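Local atomic coordinates of 4-aminobutyrate transaminase (Acinetobacter baumannii, PDB entry 6WOP), a protein that probably catalyses the pyridoxal 5'-phosphate-dependent transfer of the amino group of 4-aminobutyrate to 2-oxoglutarate. Residues L206-G211 against L237-V242; F246-K251 against Y395-P400; Y87-E92 against A308-I313; G213-V218 against M356-L361; R124-R129 against A284-A289. All coordinates share one frame; numbering follows the deposited sequence.

Contact 1 (L206-G211 against L237-V242); sequences LEPVQG and LVADEV
L206 joins V238 and D240 through the last backbone bonds between two neighbouring parallel strands: L206 N donates to V238 O (3.1 Å) and D240 N to L206 O (2.9 Å). L206 CD2 also meets L237 CD1, so the leucine tips touch beside the bonded backbones. E207 follows on, its CG anti to the carbonyl carbon and beside the backbone N (chi1 -65°). Its CB lies 3.9 Å from D240 O, and its CG is 3.7 Å from that oxygen and also faces D240 CB. From there E207 runs extended beside D240, both side chains pointing the same way, with their carboxylate planes 38° apart. At the tip, E207 OE1 accepts a hydrogen bond from F139 N, while OE2 receives G211 N at 2.8 Å from above the carboxylate plane. The two acids do not bond each other, E207 OE2 and D240 OD2 being 5.2 Å apart. D240 OD1 closes an Asx turn by accepting V242 N (3.1 Å) and also bonds T266 OG1, and D240 OD2 pairs with H140 ND1. P208 lays its CD 3.4 Å from D240 O, and its CG lies against the E241 carboxylate, the two side chains crossing at about a right angle; E241 OE2 bonds M255 N and OE1 bonds S244 OG and A254 N. Fold-type I aminotransferases bind their cofactor near the C-terminal ends of such strands, a place consistent with this cluster. V238 and D240 face helix 112-127, L237 faces helix 220-233, and strand 264-267 borders strand 236-240 on its other edge.

Contact 2 (F246-K251 against Y395-P400); sequences FARTGK and YPLTIP
Y395 O is gripped by both terminal nitrogens of R248, which come end-on to the one oxygen. NH1 of R248 stands 2.8 Å from Y395 O and above the carbonyl plane; NH2 reaches the same oxygen at 3.0 Å, lying in the carbonyl plane and on a lone pair. The oxygen stays almost in the guanidinium plane, so the two bonds limit rotation of the group. NH2 is also centred 3.5 Å above the Y395 ring, and R248 CZ lies 4.8 Å from the ring centroid and 14° off its normal, a cation-pi contact. Bends at chi2 and chi3 (75° and -134°) carry the arginine chain round to this spot. L397 CD2 packs on one face of the guanidinium, 4.0 Å from R248 CZ, while L397 CD1 presses on A247 CB at 3.6 Å. The buried charge has further acceptors, N55 OD1 for NH1 and S355 O for NH2, and S355 OG bonds Y395 OH. Both segments are loops built on type I turns, A247-G250 and P396-I399, the latter leading to P400 at the N-cap of helix 401-416. F404 of that helix meets the Y395 ring edge-to-face, helix 321-342 packs on A247, Y395 and L397, and M356 of strand 356-361 lies against R248.

Contact 3 (Y87-E92 against A308-I313); sequences YVALAE and AAHAVI
L90 lays its CD1 methyl over the centre of the H310 imidazole, 3.9 Å from the ring centroid and 4° off the normal, a clear CH-pi contact. CG of L90 stands anti to the backbone N (chi1 -169°), which sends the branched end across to the other helix. There CD2 of L90 meets A309 CB at 3.9 Å, and CD1 touches I313 CD1 at 4.0 Å. The H310 ring in turn pushes its CE1 corner against the backbone of 87-92: H310 CE1 is 3.3 Å from L90 N, and the carbonyl carbon of A89 lies at the ring's edge. H310 NE2 approaches L90 N too, but the angle is poor for a bond. Further out, S86 O hydrogen-bonds H310 NE2 and so helps fix the ring, while R93 NH1 holds H310 O. R11 of the second subunit packs on A89 and forms a salt bridge with E92. The short helix segments run in nearly the same sense, 31° apart with axes 10.4 Å from each other: a roughly parallel helix-helix packing in which L90 sits among A309, H310 and I313, joining helices 85-97 and 303-318 beside the subunit interface.

Contact 4 (G213-V218 against M356-L361); sequences GGFNVV and MVAVEL
F215 packs on M356 and A358 in an apolar, aromatic contact that sets a short turn beyond strand 201-206 on the start of strand 356-361, in the mixed sheet made of strands from both ends of the chain. No hydrogen bond links the two segments. M356 CG lies over one face of the F215 ring toward its rim, 3.9 Å from the centroid, a CH-pi contact. The two side chains cross at about a right angle, and the methionine chain, extended beyond CG, carries SD farther out above the ring, 4.9 Å from the centroid and 8° off its normal, a Met-aromatic contact; M356 CE comes to 3.8 Å from F215 CE1. The ring corner meets backbone as well, F215 CD2 lying 3.3 Å from V357 O. Nearer the root, F215 CB touches A358 CB at 3.7 Å. F215 and N216 both face Q210 as a G1 beta bulge in the two-stranded hairpin of 209-210 and 216-217. F215 takes the positive phi of the bulge's first position, and its CG, anti to the carbonyl carbon (chi1 -78°), places the ring beside M356 and V357. N216 ND2 bonds Q210 OE1 and, weakly, G213 O. R351 of the adjoining strand 347-353 bonds G214 O through NH2 and forms a salt bridge with E360. L394 and R392 also pack on F215, and helix 321-342 covers V357 from the opposite face of the strand.

Contact 5 (R124-R129 against A284-A289); sequences RCYTGR and AEVMDA
Y126 turns one face of its ring to V286, whose CG2 sits over the centre, 3.9 Å from the centroid and only 4° off the normal. The two side chains cross at about a right angle in this CH-pi contact, while A289 CB comes to the edge of the ring, 3.8 Å from Y126 CB. CG of Y126 is anti to its backbone N (chi1 -180°), which swings the ring alongside helix 284-287 toward E285. There Y126 OH stands 3.0 Å from E285 OE1, ring and carboxylate planes 36° apart; that oxygen also forms a salt bridge with R283. C125 joins from the neighbouring helical position: C125 SG lies 3.4 Å from A289 CB and 3.2 Å from A289 C, close packing against the backbone. The contact thus pairs the C-terminal end of helix 112-127 with the short helix 284-287. Just beyond, G128 leaves helical geometry with positive phi, and T127 OG1 accepts R129 N in an ST turn. L236 of strand 236-240 touches both Y126 and V286. R18 of the second subunit bonds D288 O and A289 O, and F160 and V162 of that subunit give their carbonyl oxygens to R124 NH1.

In the fold
Contacts 1 to 4 are buried, 1, 2 and 4 near the chain's middle, with contact 1 nearest the centre, and 3 farther out; contact 5 is at the surface, and contacts 3 and 5 both border the second subunit. Contacts 1 and 4 share the hairpin of strands 209-210 and 216-217, joined through P208 O and V218 N. M356 of contact 4 reaches V209 of contact 1 and T249 of contact 2, and F246 of contact 2 touches I313 of contact 3. Backbone bonds and two neighbouring, separately bonded acids dominate contact 1, a buried guanidinium contact 2; contacts 3, 4 and 5 rely chiefly on aliphatic groups over ring faces.

Contact 1 (L206-G211 against L237-V242)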
# COMPACT_ATOMS: atom_id res chain seq x y z
N LEU A 206 20.77 -6.46 2.28
CA LEU A 206 21.60 -5.89 3.33
C LEU A 206 22.93 -5.41 2.75
O LEU A 206 23.47 -5.99 1.81
CB LEU A 206 21.88 -6.88 4.45
CG LEU A 206 23.01 -7.85 4.22
CD1 LEU A 206 23.32 -8.53 5.53
CD2 LEU A 206 22.61 -8.84 3.20
N GLU A 207 23.47 -4.41 3.40
CA GLU A 207 24.84 -3.98 3.12
C GLU A 207 25.80 -4.88 3.86
O GLU A 207 25.70 -4.98 5.10
CB GLU A 207 25.01 -2.53 3.58
CG GLU A 207 24.17 -1.50 2.82
CD GLU A 207 23.96 -0.26 3.65
OE1 GLU A 207 22.93 -0.21 4.40
OE2 GLU A 207 24.85 0.64 3.56
N PRO A 208 26.75 -5.57 3.18
CA PRO A 208 27.78 -6.32 3.94
C PRO A 208 28.55 -5.42 4.89
O PRO A 208 29.05 -5.92 5.90
CB PRO A 208 28.73 -6.88 2.86
CG PRO A 208 28.09 -6.65 1.54
CD PRO A 208 26.94 -5.61 1.71
N VAL A 209 28.68 -4.13 4.62
CA VAL A 209 29.20 -3.17 5.60
C VAL A 209 28.22 -1.99 5.58
O VAL A 209 28.20 -1.23 4.61
CB VAL A 209 30.63 -2.67 5.26
CG1 VAL A 209 31.10 -1.83 6.40
CG2 VAL A 209 31.66 -3.85 5.03
N GLN A 210 27.41 -1.80 6.62
CA GLN A 210 26.44 -0.70 6.51
C GLN A 210 27.19 0.61 6.40
O GLN A 210 28.17 0.81 7.11
CB GLN A 210 25.52 -0.61 7.73
CG GLN A 210 24.60 -1.77 7.83
CD GLN A 210 23.56 -1.52 8.91
OE1 GLN A 210 23.90 -1.16 10.09
NE2 GLN A 210 22.30 -1.76 8.55
N GLY A 211 26.74 1.48 5.51
CA GLY A 211 27.49 2.69 5.14
C GLY A 211 27.07 3.87 6.01
O GLY A 211 27.66 4.15 7.05
N LEU A 237 18.88 -13.47 -1.75
CA LEU A 237 19.73 -12.68 -0.88
C LEU A 237 20.40 -11.62 -1.74
O LEU A 237 21.04 -11.96 -2.73
CB LEU A 237 20.77 -13.56 -0.20
CG LEU A 237 21.77 -12.85 0.74
CD1 LEU A 237 21.06 -12.17 1.87
CD2 LEU A 237 22.77 -13.92 1.35
N VAL A 238 20.24 -10.34 -1.38
CA VAL A 238 20.81 -9.24 -2.16
C VAL A 238 21.87 -8.54 -1.32
O VAL A 238 21.57 -8.07 -0.23
CB VAL A 238 19.74 -8.23 -2.56
CG1 VAL A 238 20.37 -7.08 -3.43
CG2 VAL A 238 18.62 -8.98 -3.34
N ALA A 239 23.09 -8.42 -1.83
CA ALA A 239 24.15 -7.65 -1.17
C ALA A 239 24.19 -6.27 -1.78
O ALA A 239 24.42 -6.14 -2.97
CB ALA A 239 25.51 -8.33 -1.39
N ASP A 240 23.95 -5.23 -0.99
CA ASP A 240 24.02 -3.85 -1.51
C ASP A 240 25.45 -3.35 -1.29
O ASP A 240 25.83 -3.00 -0.17
CB ASP A 240 22.99 -2.96 -0.82
CG ASP A 240 23.04 -1.50 -1.31
OD1 ASP A 240 23.81 -1.16 -2.26
OD2 ASP A 240 22.32 -0.69 -0.75
N GLU A 241 26.25 -3.34 -2.36
CA GLU A 241 27.62 -2.86 -2.33
C GLU A 241 27.78 -1.51 -3.01
O GLU A 241 28.86 -1.18 -3.53
CB GLU A 241 28.52 -3.90 -2.99
CG GLU A 241 28.52 -5.20 -2.22
CD GLU A 241 29.88 -5.67 -1.88
OE1 GLU A 241 30.80 -4.85 -1.64
OE2 GLU A 241 30.02 -6.93 -1.82
N VAL A 242 26.73 -0.67 -3.00
CA VAL A 242 26.88 0.66 -3.59
C VAL A 242 28.01 1.42 -2.91
O VAL A 242 28.85 2.04 -3.60
CB VAL A 242 25.54 1.42 -3.48
CG1 VAL A 242 25.80 2.88 -3.69
CG2 VAL A 242 24.58 0.85 -4.50

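Contact 2 (F246-K251 against Y395-P400)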
# COMPACT_ATOMS: atom_id res chain seq x y z
N PHE A 246 34.17 -1.93 -5.16
CA PHE A 246 35.33 -1.38 -5.87
C PHE A 246 36.47 -1.00 -4.93
O PHE A 246 36.97 0.14 -4.92
CB PHE A 246 34.86 -0.23 -6.78
CG PHE A 246 34.01 -0.79 -7.81
CD1 PHE A 246 34.60 -1.39 -8.88
CD2 PHE A 246 32.66 -0.96 -7.58
CE1 PHE A 246 33.88 -2.07 -9.81
CE2 PHE A 246 31.90 -1.67 -8.49
CZ PHE A 246 32.52 -2.20 -9.63
N ALA A 247 36.90 -2.03 -4.19
CA ALA A 247 38.19 -2.16 -3.48
C ALA A 247 38.18 -1.49 -2.11
O ALA A 247 39.19 -1.61 -1.38
CB ALA A 247 39.36 -1.63 -4.30
N ARG A 248 37.08 -0.87 -1.70
CA ARG A 248 37.05 -0.16 -0.41
C ARG A 248 37.48 -1.04 0.76
O ARG A 248 38.18 -0.60 1.68
CB ARG A 248 35.64 0.39 -0.15
CG ARG A 248 35.54 1.43 0.94
CD ARG A 248 36.09 2.79 0.42
NE ARG A 248 36.96 3.37 1.40
CZ ARG A 248 37.76 4.39 1.14
NH1 ARG A 248 37.78 4.94 -0.10
NH2 ARG A 248 38.58 4.83 2.09
N THR A 249 37.07 -2.31 0.75
CA THR A 249 37.25 -3.17 1.92
C THR A 249 38.47 -4.05 1.76
O THR A 249 38.67 -4.95 2.57
CB THR A 249 36.03 -4.06 2.15
OG1 THR A 249 35.91 -4.99 1.05
CG2 THR A 249 34.79 -3.19 2.29
N GLY A 250 39.28 -3.84 0.72
CA GLY A 250 40.54 -4.58 0.64
C GLY A 250 40.42 -5.82 -0.23
O GLY A 250 41.41 -6.54 -0.42
N LYS A 251 39.23 -6.05 -0.77
CA LYS A 251 38.98 -6.97 -1.89
C LYS A 251 38.01 -6.23 -2.78
O LYS A 251 37.48 -5.20 -2.38
CB LYS A 251 38.41 -8.33 -1.43
CG LYS A 251 39.40 -9.14 -0.51
CD LYS A 251 38.77 -10.50 -0.14
CE LYS A 251 39.67 -11.36 0.71
NZ LYS A 251 40.93 -11.63 -0.05
N TYR A 395 38.76 8.28 2.27
CA TYR A 395 39.83 8.85 1.47
C TYR A 395 40.01 8.05 0.20
O TYR A 395 39.82 6.83 0.24
CB TYR A 395 41.12 8.81 2.26
CG TYR A 395 41.31 7.44 2.97
CD1 TYR A 395 41.92 6.37 2.33
CD2 TYR A 395 40.91 7.26 4.29
CE1 TYR A 395 42.10 5.11 3.01
CE2 TYR A 395 41.06 6.07 4.95
CZ TYR A 395 41.67 5.01 4.33
OH TYR A 395 41.80 3.86 5.04
N PRO A 396 40.42 8.66 -0.93
CA PRO A 396 40.79 7.87 -2.10
C PRO A 396 41.84 6.84 -1.76
O PRO A 396 42.75 7.13 -0.97
CB PRO A 396 41.36 8.94 -3.08
CG PRO A 396 40.46 10.16 -2.78
CD PRO A 396 40.33 10.10 -1.22
N LEU A 397 41.72 5.63 -2.35
CA LEU A 397 42.72 4.57 -2.12
C LEU A 397 44.05 4.91 -2.79
O LEU A 397 45.09 4.27 -2.49
CB LEU A 397 42.22 3.26 -2.69
CG LEU A 397 40.88 2.77 -2.10
CD1 LEU A 397 40.49 1.38 -2.67
CD2 LEU A 397 41.02 2.70 -0.56
N THR A 398 44.03 5.90 -3.65
CA THR A 398 45.21 6.43 -4.34
C THR A 398 45.90 7.57 -3.57
O THR A 398 46.86 8.17 -4.09
CB THR A 398 44.76 6.95 -5.72
OG1 THR A 398 43.68 7.88 -5.54
CG2 THR A 398 44.25 5.81 -6.63
N ILE A 399 45.42 7.91 -2.37
CA ILE A 399 46.00 9.08 -1.65
C ILE A 399 47.50 8.87 -1.43
O ILE A 399 47.94 7.77 -1.07
CB ILE A 399 45.22 9.32 -0.32
CG1 ILE A 399 45.76 10.59 0.34
CG2 ILE A 399 45.36 8.14 0.66
CD1 ILE A 399 44.89 11.05 1.51
N PRO A 400 48.36 9.85 -1.70
CA PRO A 400 49.79 9.66 -1.43
C PRO A 400 50.00 9.38 0.04
O PRO A 400 49.39 10.02 0.88
CB PRO A 400 50.40 11.00 -1.83
CG PRO A 400 49.42 11.56 -2.92
CD PRO A 400 48.07 11.18 -2.28

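Contact 3 (Y87-E92 against A308-I313)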
# COMPACT_ATOMS: atom_id res chain seq x y z
N TYR A 87 29.65 -1.25 -23.13
CA TYR A 87 28.67 -1.70 -22.13
C TYR A 87 28.69 -3.24 -21.98
O TYR A 87 28.78 -3.77 -20.94
CB TYR A 87 27.28 -1.27 -22.59
CG TYR A 87 26.08 -1.59 -21.71
CD1 TYR A 87 25.75 -2.90 -21.42
CD2 TYR A 87 25.22 -0.59 -21.25
CE1 TYR A 87 24.65 -3.22 -20.66
CE2 TYR A 87 24.11 -0.90 -20.49
CZ TYR A 87 23.81 -2.23 -20.20
OH TYR A 87 22.73 -2.56 -19.46
N VAL A 88 28.65 -3.90 -23.11
CA VAL A 88 28.74 -5.35 -23.09
C VAL A 88 30.03 -5.75 -22.44
O VAL A 88 30.08 -6.70 -21.68
CB VAL A 88 28.63 -5.90 -24.53
CG1 VAL A 88 28.86 -7.45 -24.59
CG2 VAL A 88 27.25 -5.49 -25.17
N ALA A 89 31.14 -5.10 -22.85
CA ALA A 89 32.44 -5.49 -22.32
C ALA A 89 32.48 -5.26 -20.81
O ALA A 89 33.07 -6.05 -20.07
CB ALA A 89 33.58 -4.70 -23.03
N LEU A 90 31.89 -4.14 -20.33
CA LEU A 90 31.87 -3.88 -18.88
C LEU A 90 31.06 -4.96 -18.16
O LEU A 90 31.48 -5.44 -17.11
CB LEU A 90 31.28 -2.50 -18.56
CG LEU A 90 31.42 -2.01 -17.11
CD1 LEU A 90 32.96 -1.83 -16.71
CD2 LEU A 90 30.62 -0.70 -16.93
N ALA A 91 29.93 -5.37 -18.72
CA ALA A 91 29.17 -6.48 -18.11
C ALA A 91 30.04 -7.73 -18.02
O ALA A 91 30.11 -8.37 -16.96
CB ALA A 91 27.90 -6.73 -18.93
N GLU A 92 30.81 -8.03 -19.10
CA GLU A 92 31.66 -9.22 -19.09
C GLU A 92 32.69 -9.14 -17.98
O GLU A 92 32.96 -10.12 -17.27
CB GLU A 92 32.36 -9.38 -20.46
CG GLU A 92 31.43 -9.75 -21.58
CD GLU A 92 32.09 -9.65 -22.95
OE1 GLU A 92 33.01 -8.81 -23.14
OE2 GLU A 92 31.67 -10.41 -23.85
N ALA A 308 34.73 5.34 -18.06
CA ALA A 308 35.39 5.64 -16.79
C ALA A 308 35.49 4.38 -15.95
O ALA A 308 36.54 4.11 -15.37
CB ALA A 308 34.62 6.73 -16.01
N ALA A 309 34.42 3.58 -15.93
CA ALA A 309 34.39 2.38 -15.09
C ALA A 309 35.39 1.35 -15.60
O ALA A 309 35.96 0.59 -14.81
CB ALA A 309 32.94 1.80 -15.05
N HIS A 310 35.56 1.24 -16.92
CA HIS A 310 36.60 0.33 -17.41
C HIS A 310 37.96 0.76 -16.85
O HIS A 310 38.81 -0.09 -16.56
CB HIS A 310 36.68 0.32 -18.95
CG HIS A 310 35.69 -0.59 -19.59
ND1 HIS A 310 35.81 -1.96 -19.59
CD2 HIS A 310 34.54 -0.31 -20.26
CE1 HIS A 310 34.78 -2.50 -20.24
NE2 HIS A 310 34.01 -1.51 -20.67
N ALA A 311 38.20 2.08 -16.79
CA ALA A 311 39.51 2.52 -16.34
C ALA A 311 39.62 2.40 -14.83
O ALA A 311 40.73 2.22 -14.30
CB ALA A 311 39.79 3.96 -16.77
N VAL A 312 38.49 2.47 -14.12
CA VAL A 312 38.53 2.23 -12.67
C VAL A 312 38.99 0.80 -12.37
O VAL A 312 39.85 0.54 -11.51
CB VAL A 312 37.14 2.47 -12.05
CG1 VAL A 312 37.07 1.82 -10.63
CG2 VAL A 312 36.81 3.97 -12.01
N ILE A 313 38.39 -0.18 -13.06
CA ILE A 313 38.81 -1.55 -12.85
C ILE A 313 40.27 -1.70 -13.22
O ILE A 313 41.02 -2.40 -12.52
CB ILE A 313 37.91 -2.49 -13.66
CG1 ILE A 313 36.48 -2.35 -13.14
CG2 ILE A 313 38.47 -3.96 -13.68
CD1 ILE A 313 35.51 -3.14 -13.96

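Contact 4 (G213-V218 against M356-L361)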
# COMPACT_ATOMS: atom_id res chain seq x y z
N GLY A 213 24.85 3.89 7.98
CA GLY A 213 24.50 3.34 9.26
C GLY A 213 25.62 3.21 10.26
O GLY A 213 25.33 2.89 11.41
N GLY A 214 26.88 3.43 9.87
CA GLY A 214 27.97 3.57 10.85
C GLY A 214 29.17 2.67 10.62
O GLY A 214 29.97 2.48 11.53
N PHE A 215 29.29 2.11 9.40
CA PHE A 215 30.34 1.16 9.06
C PHE A 215 30.32 -0.02 10.01
O PHE A 215 31.26 -0.27 10.75
CB PHE A 215 31.73 1.84 9.08
CG PHE A 215 32.03 2.67 7.83
CD1 PHE A 215 31.04 3.17 7.06
CD2 PHE A 215 33.36 2.99 7.48
CE1 PHE A 215 31.29 3.93 5.94
CE2 PHE A 215 33.61 3.77 6.35
CZ PHE A 215 32.55 4.23 5.58
N ASN A 216 29.21 -0.76 9.97
CA ASN A 216 29.01 -1.99 10.69
C ASN A 216 29.30 -3.17 9.77
O ASN A 216 28.55 -3.37 8.79
CB ASN A 216 27.54 -2.03 11.15
CG ASN A 216 27.21 -0.78 11.98
OD1 ASN A 216 28.00 -0.40 12.85
ND2 ASN A 216 26.10 -0.11 11.67
N VAL A 217 30.28 -4.00 10.14
CA VAL A 217 30.73 -5.11 9.29
C VAL A 217 29.92 -6.35 9.66
O VAL A 217 29.84 -6.71 10.83
CB VAL A 217 32.24 -5.37 9.45
CG1 VAL A 217 32.63 -6.58 8.67
CG2 VAL A 217 33.01 -4.18 8.94
N VAL A 218 29.30 -6.99 8.66
CA VAL A 218 28.40 -8.13 8.96
C VAL A 218 29.24 -9.32 9.42
O VAL A 218 30.27 -9.62 8.80
CB VAL A 218 27.55 -8.50 7.73
CG1 VAL A 218 28.34 -9.15 6.59
CG2 VAL A 218 26.41 -9.46 8.15
N MET A 356 37.35 0.61 4.68
CA MET A 356 36.06 1.04 5.20
C MET A 356 36.23 1.06 6.72
O MET A 356 36.00 0.05 7.40
CB MET A 356 34.94 0.11 4.75
CG MET A 356 33.77 0.86 4.24
SD MET A 356 32.58 -0.18 3.46
CE MET A 356 31.20 0.91 3.61
N VAL A 357 36.68 2.22 7.24
CA VAL A 357 37.06 2.41 8.64
C VAL A 357 36.26 3.55 9.24
O VAL A 357 36.07 4.59 8.59
CB VAL A 357 38.58 2.72 8.81
CG1 VAL A 357 38.96 2.85 10.34
CG2 VAL A 357 39.42 1.68 8.13
N ALA A 358 35.87 3.39 10.51
CA ALA A 358 35.13 4.42 11.23
C ALA A 358 35.53 4.42 12.69
O ALA A 358 35.86 3.37 13.25
CB ALA A 358 33.62 4.21 11.13
N VAL A 359 35.41 5.58 13.34
CA VAL A 359 35.59 5.71 14.78
C VAL A 359 34.29 6.27 15.39
O VAL A 359 33.71 7.22 14.86
CB VAL A 359 36.79 6.59 15.14
CG1 VAL A 359 36.58 8.04 14.72
CG2 VAL A 359 37.10 6.46 16.64
N GLU A 360 33.80 5.63 16.44
CA GLU A 360 32.58 6.11 17.10
C GLU A 360 32.97 6.82 18.38
O GLU A 360 33.84 6.35 19.14
CB GLU A 360 31.59 4.98 17.43
CG GLU A 360 30.29 5.52 18.08
CD GLU A 360 29.16 4.52 17.97
OE1 GLU A 360 28.16 4.59 18.71
OE2 GLU A 360 29.33 3.61 17.14
N LEU A 361 32.33 7.95 18.62
CA LEU A 361 32.64 8.74 19.80
C LEU A 361 31.45 8.71 20.74
O LEU A 361 30.35 8.30 20.35
CB LEU A 361 33.02 10.19 19.41
CG LEU A 361 34.30 10.41 18.55
CD1 LEU A 361 34.10 10.17 17.10
CD2 LEU A 361 34.77 11.83 18.68

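Contact 5 (R124-R129 against A284-A289)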
# COMPACT_ATOMS: atom_id res chain seq x y z
N ARG A 124 11.52 -9.53 -7.32
CA ARG A 124 10.07 -9.68 -7.32
C ARG A 124 9.66 -10.49 -8.54
O ARG A 124 8.84 -11.39 -8.43
CB ARG A 124 9.37 -8.34 -7.36
CG ARG A 124 9.26 -7.62 -6.01
CD ARG A 124 8.08 -6.68 -6.10
NE ARG A 124 7.75 -5.91 -4.88
CZ ARG A 124 6.71 -5.06 -4.86
NH1 ARG A 124 5.97 -4.93 -5.96
NH2 ARG A 124 6.43 -4.35 -3.78
N CYS A 125 10.23 -10.19 -9.69
CA CYS A 125 9.87 -10.87 -10.92
C CYS A 125 10.22 -12.36 -10.81
O CYS A 125 9.40 -13.22 -11.12
CB CYS A 125 10.56 -10.19 -12.14
SG CYS A 125 10.39 -11.20 -13.66
N TYR A 126 11.47 -12.63 -10.41
CA TYR A 126 11.95 -14.03 -10.37
C TYR A 126 11.15 -14.88 -9.40
O TYR A 126 10.82 -16.04 -9.69
CB TYR A 126 13.45 -14.05 -9.99
CG TYR A 126 13.99 -15.48 -9.94
CD1 TYR A 126 14.30 -16.16 -11.12
CD2 TYR A 126 14.18 -16.14 -8.73
CE1 TYR A 126 14.81 -17.45 -11.09
CE2 TYR A 126 14.66 -17.43 -8.69
CZ TYR A 126 14.98 -18.07 -9.87
OH TYR A 126 15.47 -19.35 -9.84
N THR A 127 10.85 -14.34 -8.22
CA THR A 127 10.15 -15.11 -7.20
C THR A 127 8.64 -15.03 -7.35
O THR A 127 7.91 -15.88 -6.79
CB THR A 127 10.57 -14.63 -5.79
OG1 THR A 127 10.15 -13.27 -5.61
CG2 THR A 127 12.13 -14.66 -5.55
N GLY A 128 8.12 -14.05 -8.07
CA GLY A 128 6.70 -13.81 -8.06
C GLY A 128 6.16 -13.39 -6.72
O GLY A 128 4.96 -13.55 -6.47
N ARG A 129 7.00 -12.83 -5.86
CA ARG A 129 6.65 -12.35 -4.53
C ARG A 129 6.90 -10.86 -4.42
O ARG A 129 7.58 -10.29 -5.27
CB ARG A 129 7.47 -13.08 -3.46
CG ARG A 129 7.46 -14.59 -3.69
CD ARG A 129 8.53 -15.17 -2.71
NE ARG A 129 8.51 -16.63 -2.80
CZ ARG A 129 9.21 -17.44 -2.03
NH1 ARG A 129 10.04 -16.92 -1.13
NH2 ARG A 129 9.08 -18.77 -2.15
N ALA A 284 22.55 -15.65 -13.55
CA ALA A 284 21.93 -15.41 -14.87
C ALA A 284 20.42 -15.65 -14.88
O ALA A 284 19.66 -14.90 -15.51
CB ALA A 284 22.58 -16.31 -15.93
N GLU A 285 19.97 -16.77 -14.29
CA GLU A 285 18.56 -17.12 -14.43
C GLU A 285 17.70 -16.19 -13.60
O GLU A 285 16.54 -15.93 -13.95
CB GLU A 285 18.30 -18.58 -14.07
CG GLU A 285 18.48 -18.90 -12.60
CD GLU A 285 18.07 -20.37 -12.29
OE1 GLU A 285 17.76 -20.72 -11.12
OE2 GLU A 285 18.02 -21.17 -13.25
N VAL A 286 18.29 -15.58 -12.57
CA VAL A 286 17.55 -14.56 -11.81
C VAL A 286 17.48 -13.26 -12.60
O VAL A 286 16.41 -12.67 -12.77
CB VAL A 286 18.22 -14.36 -10.42
CG1 VAL A 286 17.60 -13.15 -9.65
CG2 VAL A 286 18.17 -15.65 -9.65
N MET A 287 18.63 -12.81 -13.13
CA MET A 287 18.67 -11.59 -13.94
C MET A 287 17.78 -11.67 -15.17
O MET A 287 17.24 -10.65 -15.60
CB MET A 287 20.11 -11.30 -14.38
CG MET A 287 21.08 -11.08 -13.20
SD MET A 287 20.79 -9.49 -12.37
CE MET A 287 21.29 -8.32 -13.71
N ASP A 288 17.63 -12.85 -15.77
CA ASP A 288 16.82 -13.00 -16.98
C ASP A 288 15.31 -13.06 -16.70
O ASP A 288 14.54 -13.29 -17.63
CB ASP A 288 17.19 -14.28 -17.75
CG ASP A 288 18.32 -14.03 -18.72
OD1 ASP A 288 18.46 -12.87 -19.18
OD2 ASP A 288 19.08 -14.98 -19.01
N ALA A 289 14.90 -12.88 -15.45
CA ALA A 289 13.48 -13.06 -15.16
C ALA A 289 12.65 -11.99 -15.84
O ALA A 289 11.65 -12.36 -16.50
CB ALA A 289 13.24 -13.11 -13.64